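Local coordinates for putative histidinol-phosphate aminotransferase (Erwinia carotovora atroseptica, PDB 3LY1), which probably transfers amino groups with the help of pyridoxal 5'-phosphate, as a putative histidinol-phosphate aminotransferase of the class-II family, at residues His63-Ala68 against Met197-Ala202; Pro69-Thr74 against Tyr224-Pro229; Val162-Ile167 against Arg190-Ser195. All blocks are in the same frame, centred on the assembly; numbering follows the deposited sequence. Where two conformers were deposited one is given.

Contact 1. Residues His63-Ala68 against Met197-Ala202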
loop_
_atom_site.group_PDB
_atom_site.type_symbol
_atom_site.label_atom_id
_atom_site.label_comp_id
_atom_site.label_asym_id
_atom_site.label_seq_id
_atom_site.Cartn_x
_atom_site.Cartn_y
_atom_site.Cartn_z
ATOM N N HIS A 63 -15.281 14.124 -9.205
ATOM C CA HIS A 63 -15.073 13.602 -10.556
ATOM C C HIS A 63 -16.093 12.538 -10.919
ATOM O O HIS A 63 -16.542 12.479 -12.043
ATOM C CB HIS A 63 -13.680 13.006 -10.680
ATOM C CG HIS A 63 -13.360 12.520 -12.054
ATOM N ND1 HIS A 63 -13.079 13.376 -13.098
ATOM C CD2 HIS A 63 -13.305 11.268 -12.563
ATOM C CE1 HIS A 63 -12.859 12.666 -14.193
ATOM N NE2 HIS A 63 -12.977 11.381 -13.891
ATOM N N HIS A 64 -16.437 11.681 -9.972
ATOM C CA HIS A 64 -17.368 10.585 -10.227
ATOM C C HIS A 64 -18.801 10.893 -9.819
ATOM O O HIS A 64 -19.628 9.992 -9.811
ATOM C CB HIS A 64 -16.873 9.325 -9.518
ATOM C CG HIS A 64 -15.710 8.699 -10.200
ATOM N ND1 HIS A 64 -15.851 7.931 -11.335
ATOM C CD2 HIS A 64 -14.384 8.770 -9.951
ATOM C CE1 HIS A 64 -14.657 7.531 -11.737
ATOM N NE2 HIS A 64 -13.750 8.030 -10.917
ATOM N N GLN A 65 -19.081 12.160 -9.483
ATOM C CA GLN A 65 -20.401 12.607 -8.981
ATOM C C GLN A 65 -20.984 11.694 -7.913
ATOM O O GLN A 65 -22.147 11.254 -7.999
ATOM C CB GLN A 65 -21.414 12.803 -10.122
ATOM C CG GLN A 65 -20.943 13.749 -11.215
ATOM C CD GLN A 65 -21.818 13.701 -12.481
ATOM O OE1 GLN A 65 -21.332 13.965 -13.569
ATOM N NE2 GLN A 65 -23.096 13.352 -12.336
ATOM N N VAL A 66 -20.172 11.451 -6.887
ATOM C CA VAL A 66 -20.573 10.683 -5.716
ATOM C C VAL A 66 -20.132 11.497 -4.500
ATOM O O VAL A 66 -19.487 12.546 -4.655
ATOM C CB VAL A 66 -19.929 9.284 -5.695
ATOM C CG1 VAL A 66 -20.491 8.410 -6.843
ATOM C CG2 VAL A 66 -18.356 9.360 -5.723
ATOM N N GLU A 67 -20.497 11.047 -3.309
ATOM C CA GLU A 67 -20.020 11.705 -2.081
ATOM C C GLU A 67 -18.710 11.006 -1.627
ATOM O O GLU A 67 -18.370 9.970 -2.157
ATOM C CB GLU A 67 -21.095 11.664 -0.999
ATOM C CG GLU A 67 -22.412 12.350 -1.394
ATOM C CD GLU A 67 -22.264 13.874 -1.609
ATOM O OE1 GLU A 67 -21.234 14.472 -1.228
ATOM O OE2 GLU A 67 -23.196 14.503 -2.152
ATOM N N ALA A 68 -17.978 11.575 -0.672
ATOM C CA ALA A 68 -16.662 11.033 -0.272
ATOM C C ALA A 68 -16.735 9.615 0.273
ATOM O O ALA A 68 -15.818 8.820 0.030
ATOM C CB ALA A 68 -15.978 11.949 0.737
HETATM N N MSE A 197 -23.799 4.381 -13.245
HETATM C CA MSE A 197 -24.704 3.459 -12.548
HETATM C C MSE A 197 -24.512 3.547 -11.015
HETATM O O MSE A 197 -25.448 3.358 -10.246
HETATM C CB MSE A 197 -24.526 2.021 -13.057
HETATM C CG MSE A 197 -24.684 1.858 -14.585
HETATM SE SE MSE A 197 -26.401 2.448 -15.256
HETATM C CE MSE A 197 -25.910 4.036 -16.278
ATOM N N ILE A 198 -23.310 3.864 -10.572
ATOM C CA ILE A 198 -23.039 4.025 -9.127
ATOM C C ILE A 198 -23.576 5.384 -8.626
ATOM O O ILE A 198 -24.221 5.494 -7.567
ATOM C CB ILE A 198 -21.530 3.883 -8.829
ATOM C CG1 ILE A 198 -21.039 2.478 -9.224
ATOM C CG2 ILE A 198 -21.222 4.224 -7.326
ATOM C CD1 ILE A 198 -19.493 2.355 -9.385
ATOM N N THR A 199 -23.310 6.427 -9.396
ATOM C CA THR A 199 -23.926 7.735 -9.158
ATOM C C THR A 199 -25.457 7.633 -9.015
ATOM O O THR A 199 -26.029 8.308 -8.192
ATOM C CB THR A 199 -23.594 8.671 -10.299
ATOM O OG1 THR A 199 -22.184 8.853 -10.315
ATOM C CG2 THR A 199 -24.331 10.021 -10.203
ATOM N N GLN A 200 -26.079 6.753 -9.797
ATOM C CA GLN A 200 -27.531 6.576 -9.796
ATOM C C GLN A 200 -28.012 5.621 -8.699
ATOM O O GLN A 200 -29.217 5.386 -8.577
ATOM C CB GLN A 200 -28.005 6.131 -11.198
ATOM C CG GLN A 200 -27.767 7.235 -12.239
ATOM C CD GLN A 200 -27.813 6.768 -13.696
ATOM O OE1 GLN A 200 -27.161 7.366 -14.578
ATOM N NE2 GLN A 200 -28.589 5.729 -13.964
ATOM N N GLY A 201 -27.074 5.100 -7.898
ATOM C CA GLY A 201 -27.393 4.365 -6.661
ATOM C C GLY A 201 -27.182 2.852 -6.639
ATOM O O GLY A 201 -27.576 2.203 -5.650
ATOM N N ALA A 202 -26.546 2.272 -7.672
ATOM C CA ALA A 202 -26.270 0.824 -7.655
ATOM C C ALA A 202 -25.464 0.396 -6.394
ATOM O O ALA A 202 -24.469 1.036 -6.002
ATOM C CB ALA A 202 -25.509 0.391 -8.956
HETATM O O HOH W 1 -24.477 10.148 -6.210
#

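Contact 2. Residues Pro69-Thr74 against Tyr224-Pro229. With EDO (1,2-ethanediol), chain H.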
loop_
_atom_site.group_PDB
_atom_site.type_symbol
_atom_site.label_atom_id
_atom_site.label_comp_id
_atom_site.label_asym_id
_atom_site.label_seq_id
_atom_site.Cartn_x
_atom_site.Cartn_y
_atom_site.Cartn_z
ATOM N N PRO A 69 -17.826 9.256 0.966
ATOM C CA PRO A 69 -17.875 7.879 1.444
ATOM C C PRO A 69 -17.990 6.785 0.354
ATOM O O PRO A 69 -17.940 5.600 0.697
ATOM C CB PRO A 69 -19.117 7.872 2.346
ATOM C CG PRO A 69 -19.222 9.292 2.832
ATOM C CD PRO A 69 -18.869 10.082 1.602
ATOM N N SER A 70 -18.165 7.188 -0.905
ATOM C CA SER A 70 -18.203 6.309 -2.055
ATOM C C SER A 70 -16.832 6.141 -2.738
ATOM O O SER A 70 -16.732 5.484 -3.791
ATOM C CB SER A 70 -19.256 6.833 -3.062
ATOM O OG SER A 70 -20.549 6.347 -2.711
ATOM N N ILE A 71 -15.789 6.731 -2.166
ATOM C CA ILE A 71 -14.409 6.580 -2.659
ATOM C C ILE A 71 -13.529 5.873 -1.609
ATOM O O ILE A 71 -13.525 6.254 -0.442
ATOM C CB ILE A 71 -13.782 7.956 -3.026
ATOM C CG1 ILE A 71 -14.592 8.623 -4.120
ATOM C CG2 ILE A 71 -12.270 7.838 -3.500
ATOM C CD1 ILE A 71 -14.801 7.721 -5.381
ATOM N N LEU A 72 -12.782 4.853 -2.028
ATOM C CA LEU A 72 -11.694 4.278 -1.228
ATOM C C LEU A 72 -10.395 4.365 -1.978
ATOM O O LEU A 72 -10.254 3.740 -3.039
ATOM C CB LEU A 72 -11.932 2.801 -0.877
ATOM C CG LEU A 72 -10.907 2.109 0.024
ATOM C CD1 LEU A 72 -10.970 2.632 1.455
ATOM C CD2 LEU A 72 -11.196 0.603 0.041
ATOM N N LEU A 73 -9.450 5.144 -1.444
ATOM C CA LEU A 73 -8.123 5.257 -2.022
ATOM C C LEU A 73 -7.282 4.071 -1.638
ATOM O O LEU A 73 -7.316 3.595 -0.482
ATOM C CB LEU A 73 -7.433 6.557 -1.575
ATOM C CG LEU A 73 -7.705 7.865 -2.303
ATOM C CD1 LEU A 73 -7.361 8.997 -1.333
ATOM C CD2 LEU A 73 -6.966 7.983 -3.646
ATOM N N THR A 74 -6.525 3.567 -2.605
ATOM C CA THR A 74 -5.762 2.342 -2.424
ATOM C C THR A 74 -4.404 2.519 -3.086
ATOM O O THR A 74 -4.171 3.467 -3.924
ATOM C CB THR A 74 -6.493 1.049 -2.994
ATOM O OG1 THR A 74 -6.660 1.159 -4.413
ATOM C CG2 THR A 74 -7.917 0.771 -2.326
ATOM N N TYR A 224 -7.970 3.648 -6.779
ATOM C CA TYR A 224 -9.157 3.844 -5.964
ATOM C C TYR A 224 -10.311 2.936 -6.414
ATOM O O TYR A 224 -10.281 2.361 -7.528
ATOM C CB TYR A 224 -9.596 5.321 -5.915
ATOM C CG TYR A 224 -9.971 5.935 -7.239
ATOM C CD1 TYR A 224 -9.003 6.371 -8.125
ATOM C CD2 TYR A 224 -11.304 6.085 -7.607
ATOM C CE1 TYR A 224 -9.337 6.959 -9.331
ATOM C CE2 TYR A 224 -11.650 6.643 -8.835
ATOM C CZ TYR A 224 -10.671 7.099 -9.685
ATOM O OH TYR A 224 -11.034 7.657 -10.889
ATOM N N ALA A 225 -11.260 2.754 -5.498
ATOM C CA ALA A 225 -12.554 2.121 -5.779
ATOM C C ALA A 225 -13.678 3.174 -5.689
ATOM O O ALA A 225 -13.617 4.134 -4.886
ATOM C CB ALA A 225 -12.814 0.946 -4.849
ATOM N N VAL A 226 -14.693 2.998 -6.522
ATOM C CA VAL A 226 -15.938 3.757 -6.464
ATOM C C VAL A 226 -17.089 2.780 -6.245
ATOM O O VAL A 226 -17.188 1.738 -6.934
ATOM C CB VAL A 226 -16.153 4.601 -7.725
ATOM C CG1 VAL A 226 -17.305 5.618 -7.488
ATOM C CG2 VAL A 226 -14.827 5.282 -8.183
ATOM N N ALA A 227 -17.919 3.027 -5.228
ATOM C CA ALA A 227 -19.051 2.141 -4.972
ATOM C C ALA A 227 -20.052 2.820 -4.046
ATOM O O ALA A 227 -19.795 3.910 -3.541
ATOM C CB ALA A 227 -18.563 0.826 -4.367
ATOM N N HIS A 228 -21.176 2.156 -3.777
ATOM C CA HIS A 228 -22.118 2.670 -2.780
ATOM C C HIS A 228 -21.349 2.761 -1.450
ATOM O O HIS A 228 -20.451 1.963 -1.214
ATOM C CB HIS A 228 -23.319 1.725 -2.659
ATOM C CG HIS A 228 -24.429 2.245 -1.786
ATOM N ND1 HIS A 228 -24.569 1.885 -0.459
ATOM C CD2 HIS A 228 -25.488 3.035 -2.077
ATOM C CE1 HIS A 228 -25.645 2.474 0.039
ATOM N NE2 HIS A 228 -26.217 3.185 -0.921
ATOM N N PRO A 229 -21.693 3.721 -0.577
ATOM C CA PRO A 229 -20.944 3.777 0.675
ATOM C C PRO A 229 -20.933 2.519 1.526
ATOM O O PRO A 229 -19.944 2.296 2.183
ATOM C CB PRO A 229 -21.619 4.908 1.432
ATOM C CG PRO A 229 -22.045 5.813 0.384
ATOM C CD PRO A 229 -22.576 4.897 -0.724
HETATM C C1 EDO H . -8.421 9.072 -12.178
HETATM O O1 EDO H . -9.123 8.075 -12.911
HETATM C C2 EDO H . -9.230 10.357 -12.225
HETATM O O2 EDO H . -8.944 11.005 -13.458
HETATM O O HOH W 2 -18.252 4.283 3.034
#

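Contact 3. Residues Val162-Ile167 against Arg190-Ser195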
loop_
_atom_site.group_PDB
_atom_site.type_symbol
_atom_site.label_atom_id
_atom_site.label_comp_id
_atom_site.label_asym_id
_atom_site.label_seq_id
_atom_site.Cartn_x
_atom_site.Cartn_y
_atom_site.Cartn_z
ATOM N N VAL A 162 -24.366 -4.625 -23.383
ATOM C CA VAL A 162 -24.309 -6.031 -23.008
ATOM C C VAL A 162 -24.094 -6.174 -21.484
ATOM O O VAL A 162 -24.742 -6.980 -20.833
ATOM C CB VAL A 162 -23.194 -6.699 -23.820
ATOM C CG1 VAL A 162 -22.788 -8.069 -23.238
ATOM C CG2 VAL A 162 -23.632 -6.792 -25.264
ATOM N N ILE A 163 -23.229 -5.349 -20.910
ATOM C CA ILE A 163 -22.965 -5.373 -19.442
ATOM C C ILE A 163 -24.029 -4.674 -18.563
ATOM O O ILE A 163 -24.486 -5.254 -17.552
ATOM C CB ILE A 163 -21.567 -4.787 -19.137
ATOM C CG1 ILE A 163 -20.504 -5.710 -19.752
ATOM C CG2 ILE A 163 -21.349 -4.626 -17.627
ATOM C CD1 ILE A 163 -19.040 -5.325 -19.500
ATOM N N GLU A 164 -24.409 -3.458 -18.921
ATOM C CA GLU A 164 -25.328 -2.660 -18.083
ATOM C C GLU A 164 -26.668 -3.343 -17.753
ATOM O O GLU A 164 -27.087 -3.297 -16.592
ATOM C CB GLU A 164 -25.571 -1.259 -18.643
ATOM C CG GLU A 164 -24.347 -0.367 -18.631
ATOM C CD GLU A 164 -24.547 0.972 -19.354
ATOM O OE1 GLU A 164 -25.658 1.226 -19.890
ATOM O OE2 GLU A 164 -23.584 1.783 -19.394
ATOM N N PRO A 165 -27.335 -3.982 -18.736
ATOM C CA PRO A 165 -28.618 -4.586 -18.373
ATOM C C PRO A 165 -28.477 -5.794 -17.492
ATOM O O PRO A 165 -29.382 -6.081 -16.733
ATOM C CB PRO A 165 -29.219 -5.036 -19.724
ATOM C CG PRO A 165 -28.503 -4.288 -20.747
ATOM C CD PRO A 165 -27.115 -4.047 -20.185
ATOM N N TRP A 166 -27.378 -6.528 -17.625
ATOM C CA TRP A 166 -27.104 -7.624 -16.691
ATOM C C TRP A 166 -26.982 -7.100 -15.257
ATOM O O TRP A 166 -27.637 -7.617 -14.346
ATOM C CB TRP A 166 -25.833 -8.351 -17.101
ATOM C CG TRP A 166 -25.469 -9.544 -16.248
ATOM C CD1 TRP A 166 -26.296 -10.293 -15.453
ATOM C CD2 TRP A 166 -24.176 -10.140 -16.151
ATOM N NE1 TRP A 166 -25.584 -11.312 -14.859
ATOM C CE2 TRP A 166 -24.282 -11.241 -15.277
ATOM C CE3 TRP A 166 -22.942 -9.856 -16.735
ATOM C CZ2 TRP A 166 -23.200 -12.062 -14.981
ATOM C CZ3 TRP A 166 -21.863 -10.663 -16.426
ATOM C CH2 TRP A 166 -21.999 -11.747 -15.557
ATOM N N ILE A 167 -26.191 -6.040 -15.080
ATOM C CA ILE A 167 -25.960 -5.485 -13.734
ATOM C C ILE A 167 -27.246 -4.857 -13.187
ATOM O O ILE A 167 -27.596 -5.036 -12.019
ATOM C CB ILE A 167 -24.805 -4.467 -13.731
ATOM C CG1 ILE A 167 -23.505 -5.173 -14.149
ATOM C CG2 ILE A 167 -24.690 -3.754 -12.334
ATOM C CD1 ILE A 167 -22.271 -4.260 -14.211
ATOM N N ARG A 190 -19.020 2.031 -28.403
ATOM C CA ARG A 190 -19.868 1.068 -27.693
ATOM C C ARG A 190 -19.428 0.946 -26.220
ATOM O O ARG A 190 -20.161 0.384 -25.378
ATOM C CB ARG A 190 -19.794 -0.315 -28.350
ATOM C CG ARG A 190 -20.322 -0.320 -29.823
ATOM C CD ARG A 190 -20.021 -1.606 -30.547
ATOM N NE ARG A 190 -18.588 -1.821 -30.687
ATOM C CZ ARG A 190 -18.026 -2.854 -31.302
ATOM N NH1 ARG A 190 -18.753 -3.780 -31.898
ATOM N NH2 ARG A 190 -16.704 -2.958 -31.333
ATOM N N PHE A 191 -18.220 1.431 -25.919
ATOM C CA PHE A 191 -17.708 1.426 -24.553
ATOM C C PHE A 191 -18.293 2.587 -23.765
ATOM O O PHE A 191 -18.337 3.714 -24.260
ATOM C CB PHE A 191 -16.173 1.569 -24.511
ATOM C CG PHE A 191 -15.634 1.743 -23.093
ATOM C CD1 PHE A 191 -15.364 0.642 -22.320
ATOM C CD2 PHE A 191 -15.463 2.988 -22.537
ATOM C CE1 PHE A 191 -14.899 0.786 -21.016
ATOM C CE2 PHE A 191 -15.015 3.153 -21.232
ATOM C CZ PHE A 191 -14.726 2.035 -20.468
ATOM N N ARG A 192 -18.698 2.282 -22.532
ATOM C CA ARG A 192 -19.187 3.264 -21.565
ATOM C C ARG A 192 -18.630 2.934 -20.179
ATOM O O ARG A 192 -18.660 1.773 -19.769
ATOM C CB ARG A 192 -20.734 3.248 -21.522
ATOM C CG ARG A 192 -21.397 4.428 -22.193
ATOM C CD ARG A 192 -22.717 4.137 -22.897
ATOM N NE ARG A 192 -23.586 3.068 -22.393
ATOM C CZ ARG A 192 -24.346 2.335 -23.204
ATOM N NH1 ARG A 192 -24.288 2.546 -24.510
ATOM N NH2 ARG A 192 -25.139 1.375 -22.741
ATOM N N SER A 193 -18.121 3.937 -19.457
ATOM C CA SER A 193 -17.778 3.723 -18.032
ATOM C C SER A 193 -19.047 3.350 -17.246
ATOM O O SER A 193 -20.165 3.847 -17.522
ATOM C CB SER A 193 -17.090 4.924 -17.377
ATOM O OG SER A 193 -16.884 4.688 -15.979
ATOM N N ILE A 194 -18.882 2.436 -16.297
ATOM C CA ILE A 194 -19.976 2.000 -15.450
ATOM C C ILE A 194 -20.273 3.023 -14.367
ATOM O O ILE A 194 -21.269 2.922 -13.667
ATOM C CB ILE A 194 -19.691 0.607 -14.848
ATOM C CG1 ILE A 194 -21.004 -0.097 -14.460
ATOM C CG2 ILE A 194 -18.673 0.648 -13.673
ATOM C CD1 ILE A 194 -21.738 -0.658 -15.635
ATOM N N SER A 195 -19.400 3.998 -14.216
ATOM C CA SER A 195 -19.519 5.003 -13.167
ATOM C C SER A 195 -20.909 5.643 -12.952
ATOM O O SER A 195 -21.345 5.773 -11.793
ATOM C CB SER A 195 -18.466 6.105 -13.366
ATOM O OG SER A 195 -18.379 6.893 -12.199
HETATM O O HOH W 3 -21.053 0.566 -18.643
HETATM O O HOH W 4 -22.840 3.554 -17.555
#

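Contact 1. Residues His63-Ala68 against Met197-Ala202
Two helix C-termini meet here, each finished by a Schellman motif. Helix 50-63 ends with Gln65 as its C-prime residue: at phi 46° it takes a left-handed conformation, and Val66 N and Gln65 N bond back to the carbonyls of Ala61 and Ala62. Helix 195-199 is closed by Gly201, also with positive phi, where Ala202 N returns to Met197 O (a selenomethionine) and Gly201 N to Ile198 O. The two backbones come nearest at Val66 and Thr199, whose CA atoms are 5.6 Å apart. Thr199 carries the contact. With chi1 at -63°, anti to the carbonyl carbon, Thr199 OG1 reaches the turn with its tip and makes a weak hydrogen bond to Gln65 O at 3.3 Å, with His64 O 2.8 Å from the same Thr199 OG1. Thr199 CG2 lies against this turn too, 3.3 Å from Gln65 O. Water 1 donates to both Gln65 O and Thr199 O, so a bridge runs alongside the hydroxyl from one helix end to the other. Val66 crosses Thr199 obliquely, Val66 CG1 lying 3.9 Å from Thr199 OG1 and touching Ile198 CG2 more loosely at 4.3 Å. Around the pair, Val66 leans on Ala61 of helix 50-63, while Ile198 packs on Ile205 and Leu207 of strand 205-210. The two helix ends thus meet beside the mixed sheet, just ahead of its edge strand 71-74.

Contact 2. Residues Pro69-Thr74 against Tyr224-Pro229
The phenol ring of Tyr224 has an ethanediol, probably from the crystallisation liquor, at its edge, C1 lying near the ring plane, while Ile71 CD1 approaches obliquely; outside the pair, the His64 ring meets it with planes about 60° apart. Tyr224 OH is hydrogen-bonded to ethanediol O1 at 2.8 Å and also to His64 NE2. The other flat group, the His228 imidazole, has Pro229 CD over one face, 3.4 Å above the plane and toward the rim; its ND1 bonds Thr230 OG1. Between the strands, Leu72 and Ala225 form the hydrogen-bonded pair: Ala225 N reaches Leu72 O at 2.8 Å, and Leu72 N meets a lone pair of Ala225 O at 3.1 Å. Ile71-Val226 and Leu73-Tyr224 are non-hydrogen-bonded pairs, with side chains on the sheet face turned to helix 50-63 and His64. There Ile71 and Val226 lie side by side, Ile71 CD1 3.7 Å from Val226 CG2. Past this pair Ala227 N bonds Ser70 O, and Ser70 OG donates to Ala227 O at 2.7 Å, so one serine is tied to one alanine by both backbone and side chain. Water 2 bridges the carbonyls of Pro69 and Pro229. On the opposite face, Leu72 and Ala225 pack on Met235 of helix 229-235. The antiparallel strand 223-226 beside edge strand 71-74 is characteristic of the seven-stranded mixed sheet of the fold-type I PLP-dependent aminotransferase large domain.

Contact 3. Residues Val162-Ile167 against Arg190-Ser195
A side-on salt bridge joins helix 160-168 to the loop that enters helix 195-199, in the alpha/beta large domain of a fold-type I aminotransferase. Arg192 offers Glu164 two nitrogens, one to each carboxylate oxygen: Arg192 NH2 donates to Glu164 OE1 at 2.9 Å and Arg192 NE to Glu164 OE2 at a longer 3.3 Å, both nearly straight. The carboxylate stands at the guanidinium edge, close to its plane, yet both nitrogens meet the oxygens from above the carboxylate plane, the two planes being 55° apart. Glu164 reaches out with an extended chain, CG anti to the carbonyl carbon, whereas Arg192 is bent at chi2 and chi3, which places its NE/NH2 edge against the carboxylate; two conformers of this arginine were modelled. Waters 3 and 4 both donate to Glu164 OE2, and link it to the carbonyls of Arg192 and Ser193 respectively, so this one oxygen takes three bonds. Next to the aliphatic stem of Glu164, Ile194 runs past in the reverse direction, Ile194 CD1 lying 4.0 Å from Glu164 CG. Glu180 holds the loop by two bonds, from Ser193 OG to its OE1 and from Ile194 N to its OE2. Both Ile167 and Ile194 rest on Ile205 of strand 205-210. Ser193 OG also accepts from Ser195 N, a capping bond at the turn into the helix. Ile167 CD1 and Ile194 CD1 meet tip to tip, 3.9 Å apart.

How the contacts relate
His64 is the residue that joins the three contacts. Besides its bond to contact 2, where His64 NE2 is 2.7 Å from Tyr224 OH, it reaches contact 3 with His64 ND1, 2.9 Å from Ser195 OG and probably hydrogen-bonded, so one imidazole spans from the sheet to the start of helix 195-199. Contact 1 also packs on contact 2 directly, Ile198 CD1 lying 3.4 Å from Val226 O. Contacts 2 and 3 do not touch; their centres are about 19 Å apart, and contact 3 is nested within the chain loops closed by the other two. Contact 2 comes nearest the cofactor, the Thr74 side chain being about 7 Å from bound PLP, against about 13 Å for those of His64 and Ile163.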